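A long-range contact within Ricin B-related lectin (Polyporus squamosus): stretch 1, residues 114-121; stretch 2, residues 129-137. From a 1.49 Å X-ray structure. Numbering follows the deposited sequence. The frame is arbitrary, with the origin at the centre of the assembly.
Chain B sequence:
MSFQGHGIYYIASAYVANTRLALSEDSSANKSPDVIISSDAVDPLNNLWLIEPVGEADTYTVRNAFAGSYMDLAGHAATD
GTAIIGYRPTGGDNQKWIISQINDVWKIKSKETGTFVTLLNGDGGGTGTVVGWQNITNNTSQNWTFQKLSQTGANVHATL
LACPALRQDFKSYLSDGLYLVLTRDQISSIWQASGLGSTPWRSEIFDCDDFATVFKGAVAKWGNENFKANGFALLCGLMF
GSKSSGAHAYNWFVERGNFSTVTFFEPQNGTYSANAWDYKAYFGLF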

ATOM      1  N   GLY B 114     -32.476  32.663   3.176  1.00 14.40           N
ATOM      2  CA  GLY B 114     -32.081  33.520   4.267  1.00 14.50           C
ATOM      3  C   GLY B 114     -32.429  32.984   5.630  1.00 15.90           C
ATOM      4  O   GLY B 114     -32.254  33.721   6.609  1.00 16.37           O
ATOM      5  N   THR B 115     -32.971  31.758   5.747  1.00 13.69           N
ATOM      6  CA  THR B 115     -33.205  31.170   7.080  1.00 13.31           C
ATOM      7  C   THR B 115     -32.000  30.391   7.542  1.00 13.31           C
ATOM      8  O   THR B 115     -31.105  30.034   6.748  1.00 13.95           O
ATOM      9  N   PHE B 116     -31.933  30.171   8.842  1.00 13.21           N
ATOM     10  CA  PHE B 116     -30.705  29.685   9.489  1.00 13.86           C
ATOM     11  C   PHE B 116     -30.857  28.286  10.021  1.00 11.81           C
ATOM     12  O   PHE B 116     -31.921  27.893  10.511  1.00 11.89           O
ATOM     13  N   VAL B 117     -29.762  27.531   9.979  1.00 11.70           N
ATOM     14  CA  VAL B 117     -29.760  26.238  10.617  1.00 12.30           C
ATOM     15  C   VAL B 117     -29.910  26.463  12.151  1.00 11.52           C
ATOM     16  O   VAL B 117     -29.109  27.217  12.755  1.00 12.64           O
ATOM     17  N   THR B 118     -30.860  25.768  12.744  1.00 11.39           N
ATOM     18  CA  THR B 118     -31.337  26.039  14.080  1.00 11.73           C
ATOM     19  C   THR B 118     -31.513  24.783  14.858  1.00 11.23           C
ATOM     20  O   THR B 118     -32.034  23.845  14.363  1.00 11.03           O
ATOM     21  N   LEU B 119     -31.040  24.751  16.102  1.00 11.82           N
ATOM     22  CA  LEU B 119     -31.280  23.617  17.010  1.00 15.25           C
ATOM     23  C   LEU B 119     -32.594  23.904  17.729  1.00 15.08           C
ATOM     24  O   LEU B 119     -32.691  24.888  18.437  1.00 16.43           O
ATOM     25  N   LEU B 120     -33.624  23.170  17.417  1.00 16.83           N
ATOM     26  CA  LEU B 120     -34.997  23.413  17.981  1.00 18.41           C
ATOM     27  C   LEU B 120     -35.319  22.388  19.108  1.00 21.18           C
ATOM     28  O   LEU B 120     -35.135  21.168  18.932  1.00 17.49           O
ATOM     29  N   ASN B 121     -35.782  22.874  20.258  1.00 23.97           N
ATOM     30  CA  ASN B 121     -36.191  22.026  21.417  1.00 28.06           C
ATOM     31  C   ASN B 121     -35.058  21.231  22.054  1.00 28.93           C
ATOM     32  O   ASN B 121     -33.947  21.776  22.131  1.00 34.37           O
ATOM     33  N   THR B 129     -34.129  18.891  17.454  1.00 16.43           N
ATOM     34  CA  THR B 129     -34.123  18.686  16.014  1.00 15.69           C
ATOM     35  C   THR B 129     -33.402  19.817  15.315  1.00 15.33           C
ATOM     36  O   THR B 129     -33.155  20.877  15.918  1.00 16.44           O
ATOM     37  N   VAL B 130     -33.089  19.641  14.020  1.00 13.56           N
ATOM     38  CA  VAL B 130     -32.302  20.616  13.302  1.00 12.69           C
ATOM     39  C   VAL B 130     -33.102  21.098  12.143  1.00 13.27           C
ATOM     40  O   VAL B 130     -33.422  20.335  11.249  1.00 13.80           O
ATOM     41  N   VAL B 131     -33.416  22.392  12.148  1.00 13.50           N
ATOM     42  CA  VAL B 131     -34.429  22.937  11.234  1.00 12.55           C
ATOM     43  C   VAL B 131     -33.953  24.273  10.689  1.00 12.14           C
ATOM     44  O   VAL B 131     -33.011  24.906  11.225  1.00 11.12           O
ATOM     45  N   GLY B 132     -34.606  24.725   9.622  1.00 11.69           N
ATOM     46  CA  GLY B 132     -34.432  26.111   9.195  1.00 11.05           C
ATOM     47  C   GLY B 132     -35.438  26.986   9.949  1.00 12.31           C
ATOM     48  O   GLY B 132     -36.603  26.566  10.175  1.00 12.87           O
ATOM     49  N   TRP B 133     -34.983  28.182  10.288  1.00 12.78           N
ATOM     50  CA  TRP B 133     -35.780  29.133  11.064  1.00 13.55           C
ATOM     51  C   TRP B 133     -35.294  30.555  10.725  1.00 12.75           C
ATOM     52  O   TRP B 133     -34.107  30.820  10.507  1.00 13.01           O
ATOM     53  N   GLN B 134     -36.235  31.493  10.721  1.00 13.26           N
ATOM     54  CA  GLN B 134     -35.848  32.898  10.581  1.00 13.87           C
ATOM     55  C   GLN B 134     -34.873  33.329  11.694  1.00 14.06           C
ATOM     56  O   GLN B 134     -34.697  32.677  12.716  1.00 11.54           O
ATOM     57  N   ASN B 135     -34.236  34.447  11.479  1.00 15.34           N
ATOM     58  CA  ASN B 135     -33.330  34.988  12.491  1.00 16.11           C
ATOM     59  C   ASN B 135     -33.934  35.035  13.890  1.00 14.55           C
ATOM     60  O   ASN B 135     -35.065  35.505  14.080  1.00 15.46           O
ATOM     61  N   ILE B 136     -33.200  34.493  14.839  1.00 13.56           N
ATOM     62  CA  ILE B 136     -33.555  34.461  16.250  1.00 15.64           C
ATOM     63  C   ILE B 136     -32.586  35.319  17.009  1.00 17.27           C
ATOM     64  O   ILE B 136     -31.392  35.122  16.890  1.00 20.49           O
ATOM     65  N   THR B 137     -33.102  36.229  17.834  1.00 17.47           N
ATOM     66  CA  THR B 137     -32.253  37.150  18.626  1.00 19.61           C
ATOM     67  C   THR B 137     -32.338  36.889  20.134  1.00 20.21           C
ATOM     68  O   THR B 137     -31.522  37.418  20.874  1.00 23.47           O
TER

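Strands 116-120 and 129-133 run antiparallel, and three pairs of backbone hydrogen bonds fix their register. Phe116 N to Trp133 O (2.8 Å, 173° at the hydrogen) and Leu120 N to Thr129 O (2.8 Å, 168°) are nearly straight, whereas Thr118 N to Val131 O, equally short at 2.8 Å, is bent to 130°. This ladder sorts the side chains: Phe116, Thr118, Leu120, Thr129, Val131 and Trp133 occupy one face of the sheet, Val117, Leu119 and Val130 the other.

The first face carries the more extensive packing. Leu120 (chi1 t, chi2 p) is its main bump, with 89 Å² of the residue covered by the opposing stretch. Its CB lies 3.9 Å from Val131 CG2 and its CD1 4.0 Å from Trp133 CZ3, so the leucine spans from a valine methyl to the indole, which it meets obliquely. Val131 (chi1 m) also turns CG2 to within 4.1 Å of Thr118 CB, so that one methyl touches both Thr118 and Leu120.

Thr118 (chi1 m) fits beside Trp133. Its OG1 donates a hydrogen bond to Phe116 O at 2.7 Å, within its own strand, and sits 3.3 Å from Trp133 CB, a packing contact. Its CG2 approaches Ile136 CD1 at 4.1 Å; the isoleucine's CB points sideways, but its side chain (chi1 m, chi2 t) brings the tip nearer. Trp133 itself adopts chi1 t, with chi2 at -79°.

Phe116 (chi1 m, chi2 -86°) sends its ring toward Gln134 and Asn135, just past the second strand. Trp133 O and the carbonyl carbon of Gln134 lie at the ring edge, the latter 4.2 Å from Phe116 CD2, while Asn135 CB is 3.8 Å from Phe116 CE2.

On the other face, Val117 and Val130, both t, touch through Val117 CG1 and Val130 CG1 at 3.8 Å. Gly132, paired with Val117, leaves a hollow: an ideal CB there would lie 3.3 Å from Thr115 OG1, in contact with it but not in clash. The threonine hydroxyl borders this space, with Thr115 OG1 4.3 Å from Gly132 CA. Thr115 (chi1 p) points toward the second stretch, and its CB reaches Trp133 O at 3.4 Å.

At the exposed end, Thr129 (chi1 p) places OG1 3.7 Å from Leu120 CB. One water joins the stretches here, donating to Leu120 O at 3.2 Å, accepting from Asn121 ND2 at 2.7 Å, and hydrogen bonding to Thr129 OG1 at 2.7 Å. It thus extends the polar connection beyond the last backbone pair.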

ATOM      1  CB  THR B 115     -34.464  30.306   7.133  1.00 13.02           C
ATOM      2  OG1 THR B 115     -34.356  29.222   6.228  1.00 12.51           O
ATOM      3  CG2 THR B 115     -35.710  31.128   6.734  1.00 13.89           C
ATOM      4  CB  PHE B 116     -30.313  30.607  10.647  1.00 13.96           C
ATOM      5  CG  PHE B 116     -29.967  31.991  10.210  1.00 14.58           C
ATOM      6  CD1 PHE B 116     -28.719  32.302   9.805  1.00 14.62           C
ATOM      7  CD2 PHE B 116     -30.938  32.991  10.190  1.00 16.38           C
ATOM      8  CE1 PHE B 116     -28.382  33.594   9.384  1.00 15.55           C
ATOM      9  CE2 PHE B 116     -30.613  34.288   9.755  1.00 15.57           C
ATOM     10  CZ  PHE B 116     -29.329  34.591   9.392  1.00 16.08           C
ATOM     11  CB  VAL B 117     -28.400  25.511  10.376  1.00 11.50           C
ATOM     12  CG1 VAL B 117     -28.321  24.194  11.130  1.00 12.35           C
ATOM     13  CG2 VAL B 117     -28.129  25.302   8.914  1.00 12.15           C
ATOM     14  CB  THR B 118     -32.677  26.805  13.989  1.00 12.21           C
ATOM     15  OG1 THR B 118     -32.521  27.971  13.134  1.00 12.48           O
ATOM     16  CG2 THR B 118     -33.227  27.162  15.354  1.00 12.75           C
ATOM     17  CB  LEU B 119     -30.126  23.497  18.008  1.00 15.27           C
ATOM     18  CG  LEU B 119     -30.302  22.386  19.029  1.00 19.10           C
ATOM     19  CD1 LEU B 119     -30.595  21.070  18.375  1.00 20.42           C
ATOM     20  CD2 LEU B 119     -29.039  22.237  19.853  1.00 20.72           C
ATOM     21  CB  LEU B 120     -36.000  23.257  16.854  1.00 20.37           C
ATOM     22  CG  LEU B 120     -37.493  23.396  17.104  1.00 21.71           C
ATOM     23  CD1 LEU B 120     -37.772  24.819  17.527  1.00 22.50           C
ATOM     24  CD2 LEU B 120     -38.320  22.955  15.897  1.00 21.75           C
ATOM     25  CB  ASN B 121     -37.339  21.065  21.081  1.00 31.27           C
ATOM     26  CG  ASN B 121     -38.585  21.795  20.605  1.00 38.07           C
ATOM     27  OD1 ASN B 121     -38.983  22.819  21.182  1.00 40.31           O
ATOM     28  ND2 ASN B 121     -39.229  21.261  19.531  1.00 43.17           N
ATOM     29  CB  THR B 129     -35.533  18.533  15.428  1.00 17.50           C
ATOM     30  OG1 THR B 129     -36.338  19.724  15.658  1.00 18.17           O
ATOM     31  CG2 THR B 129     -36.230  17.298  16.037  1.00 17.70           C
ATOM     32  CB  VAL B 130     -30.982  19.970  12.762  1.00 12.23           C
ATOM     33  CG1 VAL B 130     -30.155  21.017  12.043  1.00 12.03           C
ATOM     34  CG2 VAL B 130     -30.199  19.361  13.933  1.00 12.19           C
ATOM     35  CB  VAL B 131     -35.808  23.150  11.908  1.00 13.50           C
ATOM     36  CG1 VAL B 131     -36.364  21.786  12.381  1.00 13.07           C
ATOM     37  CG2 VAL B 131     -35.709  24.176  13.062  1.00 13.74           C
ATOM     38  CB  TRP B 133     -35.601  28.865  12.562  1.00 12.49           C
ATOM     39  CG  TRP B 133     -36.822  29.370  13.415  1.00 13.98           C
ATOM     40  CD1 TRP B 133     -37.079  30.682  13.814  1.00 15.74           C
ATOM     41  CD2 TRP B 133     -37.896  28.597  13.891  1.00 14.44           C
ATOM     42  NE1 TRP B 133     -38.254  30.734  14.499  1.00 15.14           N
ATOM     43  CE2 TRP B 133     -38.760  29.478  14.621  1.00 15.23           C
ATOM     44  CE3 TRP B 133     -38.206  27.223  13.853  1.00 16.40           C
ATOM     45  CZ2 TRP B 133     -39.898  29.033  15.241  1.00 15.99           C
ATOM     46  CZ3 TRP B 133     -39.327  26.780  14.453  1.00 15.38           C
ATOM     47  CH2 TRP B 133     -40.195  27.678  15.141  1.00 18.91           C
ATOM     48  CB  GLN B 134     -37.104  33.793  10.575  1.00 15.21           C
ATOM     49  CG  GLN B 134     -37.836  33.790  11.887  1.00 15.11           C
ATOM     50  CD  GLN B 134     -39.083  34.708  11.862  1.00 18.55           C
ATOM     51  OE1 GLN B 134     -38.969  35.919  11.891  1.00 20.62           O
ATOM     52  NE2 GLN B 134     -40.233  34.107  11.787  1.00 20.80           N
ATOM     53  CB  ASN B 135     -32.808  36.373  12.077  1.00 15.84           C
ATOM     54  CG  ASN B 135     -31.677  36.878  12.988  1.00 15.99           C
ATOM     55  OD1 ASN B 135     -30.820  36.126  13.420  1.00 17.61           O
ATOM     56  ND2 ASN B 135     -31.699  38.154  13.288  1.00 17.58           N
ATOM     57  CB  ILE B 136     -33.533  33.047  16.793  1.00 16.59           C
ATOM     58  CG1 ILE B 136     -34.708  32.249  16.198  1.00 16.22           C
ATOM     59  CG2 ILE B 136     -33.637  33.035  18.365  1.00 17.03           C
ATOM     60  CD1 ILE B 136     -34.733  30.759  16.548  1.00 19.39           C
ATOM     61  CB  THR B 137     -32.585  38.623  18.348  1.00 19.11           C
ATOM     62  OG1 THR B 137     -33.980  38.821  18.557  1.00 20.89           O
ATOM     63  CG2 THR B 137     -32.249  38.994  16.856  1.00 21.96           C
TER
HETATM   64  O   HOH W   1     -37.710  19.625  17.940  1.00 30.32           O